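PDB 4QP0: endo-beta-mannanase from Rhizomucor miehei, which probably cleaves internal beta-1,4-mannosidic linkages at random in mannans, galactomannans and glucomannans, as an extracellular family 5 glycoside hydrolase. Local coordinates for residues G115-Y120 with D131-T136; Y120-G125 with G182-S187. All coordinates share one frame; numbering follows the deposited sequence.

Contact 1 (G115-Y120 with D131-T136); sequences GGMDYY and DFYTNT. With SO4 (sulfate ion), chain B.
M117 and Y120, one turn apart at the start of helix 116-124, take the F132 ring from the loop before helix 136-151 between them. Ring-to-ring contact comes first: the edge of F132 is directed at a face of Y120 in an edge-to-face pair, with centroids 4.8 Å apart and planes at 52°. The touching atom is F132 CE1, 3.5 Å from Y120 CG, so it lies near the rim of the tyrosine ring and not over its middle.

Aliphatic contact with the ring is the second kind. M117 CB stands over one face of F132 as a CH-pi contact, 23° off the ring normal, while CG reaches CD2 of the same ring at 3.5 Å. Sulfur-aromatic contacts make the third. Beyond CG the methionine is extended (chi3 -176°), which carries SD past F132, 4.9 Å from its centroid, to Y133. M117 CE meets the edge of the Y133 ring, 3.7 Å from Y133 CE1 and 3.4 Å from Y133 OH. Both Met-aromatic approaches are oblique.

No hydrogen bond links the segments, and the phenol groups find partners elsewhere: Y120 OH with Q67, Y133 OH with the carbonyl of R177. Y119, on another side of the helix, donates OH to sulfate O4 at 2.8 Å. The joint is thus a buried apolar one, with dispersion and ring electrostatics doing the holding while its tyrosines are anchored at their polar ends.

Contact 2 (Y120-G125 with G182-S187); sequences YVKNFG and GDFPAS
A chi1 of -71° sets CG of F184 beside its own backbone N and anti to the carbonyl carbon, and from there the ring reaches the helix side formed by V121 and K122. V121 answers with CG1, placed anti to the backbone N (chi1 -176°), and the valine and the phenylalanine slide past each other in opposite senses. V121 CG1 lies 4.0 Å from F184 CD1, a looser touch than the one at the far end of the ring. There K122 CB comes within 3.6 Å of F184 CZ, and K122 CA is equally near that atom, so the ring tip rests against the helix backbone as much as against a side chain. Lysine and ring cross at about a right angle, and V121 CG1 and K122 CB both come to the ring obliquely.

In the family 5 TIM barrel the beta-to-alpha connections can be long, and this contact lies between two of them: helix 116-124 is inserted after strand 102-106, and F184 belongs to the loop running from strand 167-171 to helix 192-209. The helix stops just beyond the contact in a Schellman motif, with G125 at positive phi giving two weak bonds from its N, to V121 O and K122 O, each 3.3 Å.

K122 uses its aliphatic root for the phenylalanine and then bends away at chi3 and chi4, taking NZ to a cation-pi contact with Y119 and a long, weak ion pair with a sulfate ion. Farther along the loop, the backbone of P185 hydrogen-bonds to H129, and S187 N to the carboxylate of D130.

Along the chain, helix 116-124 comes first and serves both contacts, with Y120 common to the two ranges. Contact 1 closes a short loop, the ten residues between Y120 and D131, folding the turn ahead of helix 136-151 back onto the helix start. Contact 2 closes a much longer one of 56 residues, which takes in helix 136-151 and strand 167-171 before returning at 182-187. Their segments alternate, so the two loops cross. The centres are about 7 Å apart, and the contacts touch where F132 CB meets V121 CG2 at 4.1 Å. Contact 1 folds the connection after strand 102-106 onto itself, and contact 2 joins it to the connection after strand 167-171.

Contact 1 (G115-Y120 with D131-T136)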
ATOM      1  N   GLY A 115      -8.857  -8.834  -8.828  1.00 39.70           N
ATOM      2  CA  GLY A 115      -9.263 -10.020  -8.082  1.00 38.97           C
ATOM      3  C   GLY A 115      -9.354  -9.811  -6.586  1.00 40.60           C
ATOM      4  O   GLY A 115     -10.424  -9.983  -6.001  1.00 42.32           O
ATOM      5  N   GLY A 116      -8.229  -9.450  -5.968  1.00 39.74           N
ATOM      6  CA  GLY A 116      -8.155  -9.242  -4.522  1.00 40.07           C
ATOM      7  C   GLY A 116      -8.670 -10.415  -3.701  1.00 40.57           C
ATOM      8  O   GLY A 116      -8.608 -11.561  -4.142  1.00 41.98           O
ATOM      9  N   MET A 117      -9.196 -10.123  -2.512  1.00 40.31           N
ATOM     10  CA  MET A 117      -9.647 -11.155  -1.571  1.00 40.47           C
ATOM     11  C   MET A 117     -10.825 -11.955  -2.097  1.00 41.78           C
ATOM     12  O   MET A 117     -10.923 -13.153  -1.847  1.00 42.08           O
ATOM     13  CB  MET A 117     -10.073 -10.537  -0.240  1.00 38.69           C
ATOM     14  CG  MET A 117      -8.992  -9.812   0.529  1.00 37.89           C
ATOM     15  SD  MET A 117      -9.737  -8.909   1.895  1.00 37.61           S
ATOM     16  CE  MET A 117      -8.294  -8.065   2.533  1.00 35.51           C
ATOM     17  N   ASP A 118     -11.730 -11.277  -2.799  1.00 43.37           N
ATOM     18  CA  ASP A 118     -12.980 -11.889  -3.258  1.00 45.03           C
ATOM     19  C   ASP A 118     -12.745 -13.073  -4.217  1.00 43.94           C
ATOM     20  O   ASP A 118     -13.565 -13.997  -4.287  1.00 43.14           O
ATOM     21  CB  ASP A 118     -13.912 -10.829  -3.887  1.00 47.03           C
ATOM     22  CG  ASP A 118     -14.644  -9.963  -2.838  1.00 47.55           C
ATOM     23  OD1 ASP A 118     -14.494 -10.204  -1.615  1.00 49.24           O
ATOM     24  OD2 ASP A 118     -15.384  -9.038  -3.247  1.00 45.05           O
ATOM     25  N   TYR A 119     -11.621 -13.042  -4.934  1.00 42.12           N
ATOM     26  CA  TYR A 119     -11.235 -14.137  -5.826  1.00 41.01           C
ATOM     27  C   TYR A 119     -10.991 -15.426  -5.036  1.00 40.74           C
ATOM     28  O   TYR A 119     -11.416 -16.510  -5.450  1.00 40.36           O
ATOM     29  CB  TYR A 119      -9.987 -13.764  -6.629  1.00 41.88           C
ATOM     30  CG  TYR A 119      -9.730 -14.663  -7.824  1.00 42.40           C
ATOM     31  CD1 TYR A 119     -10.076 -14.256  -9.117  1.00 42.07           C
ATOM     32  CD2 TYR A 119      -9.141 -15.920  -7.664  1.00 41.89           C
ATOM     33  CE1 TYR A 119      -9.841 -15.079 -10.210  1.00 41.70           C
ATOM     34  CE2 TYR A 119      -8.905 -16.744  -8.754  1.00 41.81           C
ATOM     35  CZ  TYR A 119      -9.253 -16.320 -10.018  1.00 41.27           C
ATOM     36  OH  TYR A 119      -9.014 -17.143 -11.089  1.00 42.64           O
ATOM     37  N   TYR A 120     -10.300 -15.292  -3.905  1.00 39.28           N
ATOM     38  CA  TYR A 120     -10.070 -16.390  -2.981  1.00 38.83           C
ATOM     39  C   TYR A 120     -11.403 -16.948  -2.477  1.00 40.62           C
ATOM     40  O   TYR A 120     -11.623 -18.157  -2.488  1.00 41.78           O
ATOM     41  CB  TYR A 120      -9.266 -15.914  -1.771  1.00 36.20           C
ATOM     42  CG  TYR A 120      -7.807 -15.576  -1.993  1.00 34.15           C
ATOM     43  CD1 TYR A 120      -6.802 -16.498  -1.682  1.00 32.90           C
ATOM     44  CD2 TYR A 120      -7.422 -14.308  -2.453  1.00 33.02           C
ATOM     45  CE1 TYR A 120      -5.462 -16.182  -1.849  1.00 31.91           C
ATOM     46  CE2 TYR A 120      -6.085 -13.981  -2.619  1.00 31.39           C
ATOM     47  CZ  TYR A 120      -5.108 -14.915  -2.318  1.00 32.20           C
ATOM     48  OH  TYR A 120      -3.782 -14.588  -2.483  1.00 31.29           O
ATOM     49  N   ASP A 131     -14.787 -14.065   5.172  1.00 43.34           N
ATOM     50  CA  ASP A 131     -14.373 -15.476   5.229  1.00 42.21           C
ATOM     51  C   ASP A 131     -12.858 -15.561   5.100  1.00 42.23           C
ATOM     52  O   ASP A 131     -12.216 -16.424   5.717  1.00 41.73           O
ATOM     53  CB  ASP A 131     -15.017 -16.307   4.110  1.00 42.72           C
ATOM     54  CG  ASP A 131     -16.408 -16.815   4.465  1.00 42.01           C
ATOM     55  OD1 ASP A 131     -16.716 -16.953   5.667  1.00 42.11           O
ATOM     56  OD2 ASP A 131     -17.186 -17.099   3.530  1.00 40.82           O
ATOM     57  N   PHE A 132     -12.300 -14.642   4.306  1.00 40.67           N
ATOM     58  CA  PHE A 132     -10.859 -14.531   4.081  1.00 40.27           C
ATOM     59  C   PHE A 132     -10.065 -14.292   5.371  1.00 39.75           C
ATOM     60  O   PHE A 132      -8.887 -14.652   5.457  1.00 39.39           O
ATOM     61  CB  PHE A 132     -10.571 -13.416   3.069  1.00 40.88           C
ATOM     62  CG  PHE A 132      -9.165 -13.416   2.546  1.00 39.73           C
ATOM     63  CD1 PHE A 132      -8.704 -14.457   1.752  1.00 40.58           C
ATOM     64  CD2 PHE A 132      -8.304 -12.374   2.842  1.00 40.97           C
ATOM     65  CE1 PHE A 132      -7.408 -14.463   1.269  1.00 40.90           C
ATOM     66  CE2 PHE A 132      -7.005 -12.367   2.355  1.00 41.37           C
ATOM     67  CZ  PHE A 132      -6.554 -13.417   1.575  1.00 41.10           C
ATOM     68  N   TYR A 133     -10.725 -13.705   6.368  1.00 39.11           N
ATOM     69  CA  TYR A 133     -10.100 -13.378   7.650  1.00 38.86           C
ATOM     70  C   TYR A 133     -10.103 -14.526   8.657  1.00 39.64           C
ATOM     71  O   TYR A 133      -9.344 -14.494   9.629  1.00 38.56           O
ATOM     72  CB  TYR A 133     -10.759 -12.138   8.268  1.00 38.69           C
ATOM     73  CG  TYR A 133     -10.724 -10.901   7.383  1.00 39.43           C
ATOM     74  CD1 TYR A 133      -9.655 -10.660   6.519  1.00 38.25           C
ATOM     75  CD2 TYR A 133     -11.749  -9.963   7.426  1.00 39.35           C
ATOM     76  CE1 TYR A 133      -9.622  -9.532   5.717  1.00 39.09           C
ATOM     77  CE2 TYR A 133     -11.722  -8.832   6.626  1.00 39.09           C
ATOM     78  CZ  TYR A 133     -10.656  -8.622   5.775  1.00 38.86           C
ATOM     79  OH  TYR A 133     -10.616  -7.496   4.979  1.00 39.56           O
ATOM     80  N   THR A 134     -10.939 -15.541   8.422  1.00 40.77           N
ATOM     81  CA  THR A 134     -11.073 -16.671   9.362  1.00 41.31           C
ATOM     82  C   THR A 134     -10.759 -18.056   8.773  1.00 43.08           C
ATOM     83  O   THR A 134     -10.108 -18.884   9.422  1.00 45.11           O
ATOM     84  CB  THR A 134     -12.459 -16.697  10.050  1.00 40.11           C
ATOM     85  OG1 THR A 134     -13.481 -16.323   9.114  1.00 40.05           O
ATOM     86  CG2 THR A 134     -12.479 -15.741  11.226  1.00 39.39           C
ATOM     87  N   ASN A 135     -11.224 -18.287   7.547  1.00 44.96           N
ATOM     88  CA  ASN A 135     -11.134 -19.579   6.868  1.00 44.90           C
ATOM     89  C   ASN A 135      -9.706 -20.105   6.753  1.00 45.14           C
ATOM     90  O   ASN A 135      -8.890 -19.515   6.048  1.00 44.46           O
ATOM     91  CB  ASN A 135     -11.766 -19.457   5.477  1.00 45.89           C
ATOM     92  CG  ASN A 135     -12.031 -20.801   4.834  1.00 49.60           C
ATOM     93  OD1 ASN A 135     -12.922 -21.541   5.254  1.00 51.14           O
ATOM     94  ND2 ASN A 135     -11.267 -21.117   3.797  1.00 48.69           N
ATOM     95  N   THR A 136      -9.416 -21.219   7.430  1.00 45.09           N
ATOM     96  CA  THR A 136      -8.057 -21.794   7.450  1.00 45.94           C
ATOM     97  C   THR A 136      -7.543 -22.175   6.053  1.00 46.22           C
ATOM     98  O   THR A 136      -6.374 -21.927   5.727  1.00 48.01           O
ATOM     99  CB  THR A 136      -7.941 -22.994   8.420  1.00 44.98           C
ATOM    100  OG1 THR A 136      -8.377 -22.597   9.722  1.00 44.14           O
ATOM    101  CG2 THR A 136      -6.502 -23.483   8.528  1.00 45.48           C
TER
HETATM  102  S   SO4 B 401     -11.042 -16.185 -13.884  1.00 51.29           S
HETATM  103  O1  SO4 B 401     -11.738 -16.909 -12.799  1.00 51.80           O
HETATM  104  O2  SO4 B 401     -11.541 -16.643 -15.202  1.00 50.76           O
HETATM  105  O3  SO4 B 401     -11.294 -14.728 -13.751  1.00 52.48           O
HETATM  106  O4  SO4 B 401      -9.585 -16.458 -13.775  1.00 51.71           O

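Contact 2 (Y120-G125 with G182-S187)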
ATOM      1  N   TYR A 120     -10.300 -15.292  -3.905  1.00 39.28           N
ATOM      2  CA  TYR A 120     -10.070 -16.390  -2.981  1.00 38.83           C
ATOM      3  C   TYR A 120     -11.403 -16.948  -2.477  1.00 40.62           C
ATOM      4  O   TYR A 120     -11.623 -18.157  -2.488  1.00 41.78           O
ATOM      5  CB  TYR A 120      -9.266 -15.914  -1.771  1.00 36.20           C
ATOM      6  CG  TYR A 120      -7.807 -15.576  -1.993  1.00 34.15           C
ATOM      7  CD1 TYR A 120      -6.802 -16.498  -1.682  1.00 32.90           C
ATOM      8  CD2 TYR A 120      -7.422 -14.308  -2.453  1.00 33.02           C
ATOM      9  CE1 TYR A 120      -5.462 -16.182  -1.849  1.00 31.91           C
ATOM     10  CE2 TYR A 120      -6.085 -13.981  -2.619  1.00 31.39           C
ATOM     11  CZ  TYR A 120      -5.108 -14.915  -2.318  1.00 32.20           C
ATOM     12  OH  TYR A 120      -3.782 -14.588  -2.483  1.00 31.29           O
ATOM     13  N   VAL A 121     -12.283 -16.048  -2.043  1.00 41.91           N
ATOM     14  CA  VAL A 121     -13.551 -16.418  -1.417  1.00 43.03           C
ATOM     15  C   VAL A 121     -14.486 -17.156  -2.382  1.00 43.41           C
ATOM     16  O   VAL A 121     -15.094 -18.164  -2.011  1.00 44.83           O
ATOM     17  CB  VAL A 121     -14.257 -15.190  -0.794  1.00 42.92           C
ATOM     18  CG1 VAL A 121     -15.520 -15.608  -0.053  1.00 43.39           C
ATOM     19  CG2 VAL A 121     -13.318 -14.465   0.158  1.00 42.66           C
ATOM     20  N   LYS A 122     -14.595 -16.645  -3.606  1.00 43.27           N
ATOM     21  CA  LYS A 122     -15.423 -17.245  -4.645  1.00 43.32           C
ATOM     22  C   LYS A 122     -14.967 -18.668  -4.944  1.00 45.20           C
ATOM     23  O   LYS A 122     -15.758 -19.615  -4.846  1.00 44.80           O
ATOM     24  CB  LYS A 122     -15.369 -16.392  -5.917  1.00 44.49           C
ATOM     25  CG  LYS A 122     -16.089 -16.979  -7.124  1.00 43.16           C
ATOM     26  CD  LYS A 122     -15.907 -16.136  -8.380  1.00 44.63           C
ATOM     27  CE  LYS A 122     -14.437 -15.878  -8.699  1.00 46.95           C
ATOM     28  NZ  LYS A 122     -14.102 -16.101 -10.136  1.00 46.63           N
ATOM     29  N   ASN A 123     -13.683 -18.809  -5.272  1.00 45.98           N
ATOM     30  CA  ASN A 123     -13.121 -20.079  -5.736  1.00 46.91           C
ATOM     31  C   ASN A 123     -12.907 -21.149  -4.656  1.00 48.02           C
ATOM     32  O   ASN A 123     -12.831 -22.339  -4.972  1.00 47.86           O
ATOM     33  CB  ASN A 123     -11.847 -19.832  -6.547  1.00 46.22           C
ATOM     34  CG  ASN A 123     -12.117 -19.069  -7.834  1.00 47.19           C
ATOM     35  OD1 ASN A 123     -11.802 -17.888  -7.944  1.00 46.32           O
ATOM     36  ND2 ASN A 123     -12.714 -19.742  -8.812  1.00 47.69           N
ATOM     37  N   PHE A 124     -12.818 -20.740  -3.391  1.00 49.06           N
ATOM     38  CA  PHE A 124     -12.734 -21.710  -2.286  1.00 50.10           C
ATOM     39  C   PHE A 124     -14.096 -22.169  -1.737  1.00 50.37           C
ATOM     40  O   PHE A 124     -14.176 -23.143  -0.984  1.00 49.90           O
ATOM     41  CB  PHE A 124     -11.823 -21.198  -1.163  1.00 48.31           C
ATOM     42  CG  PHE A 124     -10.374 -21.550  -1.354  1.00 48.97           C
ATOM     43  CD1 PHE A 124      -9.917 -22.844  -1.098  1.00 49.32           C
ATOM     44  CD2 PHE A 124      -9.463 -20.595  -1.797  1.00 48.40           C
ATOM     45  CE1 PHE A 124      -8.582 -23.175  -1.281  1.00 49.01           C
ATOM     46  CE2 PHE A 124      -8.128 -20.916  -1.979  1.00 47.89           C
ATOM     47  CZ  PHE A 124      -7.686 -22.208  -1.724  1.00 49.64           C
ATOM     48  N   GLY A 125     -15.160 -21.468  -2.129  1.00 51.29           N
ATOM     49  CA  GLY A 125     -16.520 -21.838  -1.749  1.00 51.77           C
ATOM     50  C   GLY A 125     -17.134 -20.959  -0.675  1.00 52.81           C
ATOM     51  O   GLY A 125     -18.234 -21.234  -0.202  1.00 55.16           O
ATOM     52  N   GLY A 182     -18.784  -5.620  -3.192  1.00 57.63           N
ATOM     53  CA  GLY A 182     -20.222  -5.856  -3.285  1.00 59.46           C
ATOM     54  C   GLY A 182     -20.618  -7.251  -3.731  1.00 61.32           C
ATOM     55  O   GLY A 182     -21.729  -7.699  -3.447  1.00 63.59           O
ATOM     56  N   ASP A 183     -19.713  -7.938  -4.428  1.00 60.50           N
ATOM     57  CA  ASP A 183     -19.967  -9.300  -4.909  1.00 62.08           C
ATOM     58  C   ASP A 183     -20.108 -10.298  -3.753  1.00 60.58           C
ATOM     59  O   ASP A 183     -20.784 -11.321  -3.887  1.00 60.18           O
ATOM     60  CB  ASP A 183     -18.876  -9.755  -5.895  1.00 63.30           C
ATOM     61  CG  ASP A 183     -18.786  -8.865  -7.140  1.00 66.23           C
ATOM     62  OD1 ASP A 183     -18.536  -7.643  -7.004  1.00 66.83           O
ATOM     63  OD2 ASP A 183     -18.943  -9.396  -8.260  1.00 65.14           O
ATOM     64  N   PHE A 184     -19.464  -9.992  -2.627  1.00 58.19           N
ATOM     65  CA  PHE A 184     -19.555 -10.809  -1.420  1.00 57.77           C
ATOM     66  C   PHE A 184     -19.765  -9.928  -0.191  1.00 59.06           C
ATOM     67  O   PHE A 184     -19.004  -8.978   0.024  1.00 59.71           O
ATOM     68  CB  PHE A 184     -18.302 -11.674  -1.261  1.00 58.35           C
ATOM     69  CG  PHE A 184     -18.211 -12.790  -2.262  1.00 58.19           C
ATOM     70  CD1 PHE A 184     -18.663 -14.066  -1.939  1.00 55.31           C
ATOM     71  CD2 PHE A 184     -17.690 -12.564  -3.535  1.00 56.43           C
ATOM     72  CE1 PHE A 184     -18.594 -15.096  -2.860  1.00 55.09           C
ATOM     73  CE2 PHE A 184     -17.624 -13.590  -4.463  1.00 56.43           C
ATOM     74  CZ  PHE A 184     -18.073 -14.859  -4.123  1.00 56.64           C
ATOM     75  N   PRO A 185     -20.803 -10.233   0.612  1.00 58.19           N
ATOM     76  CA  PRO A 185     -21.178  -9.433   1.784  1.00 56.75           C
ATOM     77  C   PRO A 185     -20.387  -9.789   3.046  1.00 54.63           C
ATOM     78  O   PRO A 185     -19.609 -10.743   3.036  1.00 52.40           O
ATOM     79  CB  PRO A 185     -22.661  -9.771   1.971  1.00 58.25           C
ATOM     80  CG  PRO A 185     -22.785 -11.172   1.464  1.00 57.85           C
ATOM     81  CD  PRO A 185     -21.738 -11.356   0.393  1.00 58.11           C
ATOM     82  N   ALA A 186     -20.598  -9.024   4.116  1.00 53.00           N
ATOM     83  CA  ALA A 186     -19.902  -9.231   5.388  1.00 53.57           C
ATOM     84  C   ALA A 186     -20.764  -9.970   6.403  1.00 52.19           C
ATOM     85  O   ALA A 186     -21.969  -9.740   6.480  1.00 52.82           O
ATOM     86  CB  ALA A 186     -19.449  -7.896   5.960  1.00 54.68           C
ATOM     87  N   SER A 187     -20.140 -10.853   7.180  1.00 53.40           N
ATOM     88  CA  SER A 187     -20.821 -11.591   8.252  1.00 53.46           C
ATOM     89  C   SER A 187     -21.075 -10.705   9.449  1.00 52.91           C
ATOM     90  O   SER A 187     -20.424  -9.677   9.617  1.00 51.26           O
ATOM     91  CB  SER A 187     -19.962 -12.761   8.737  1.00 52.02           C
ATOM     92  OG  SER A 187     -19.877 -13.775   7.766  1.00 57.54           O
TER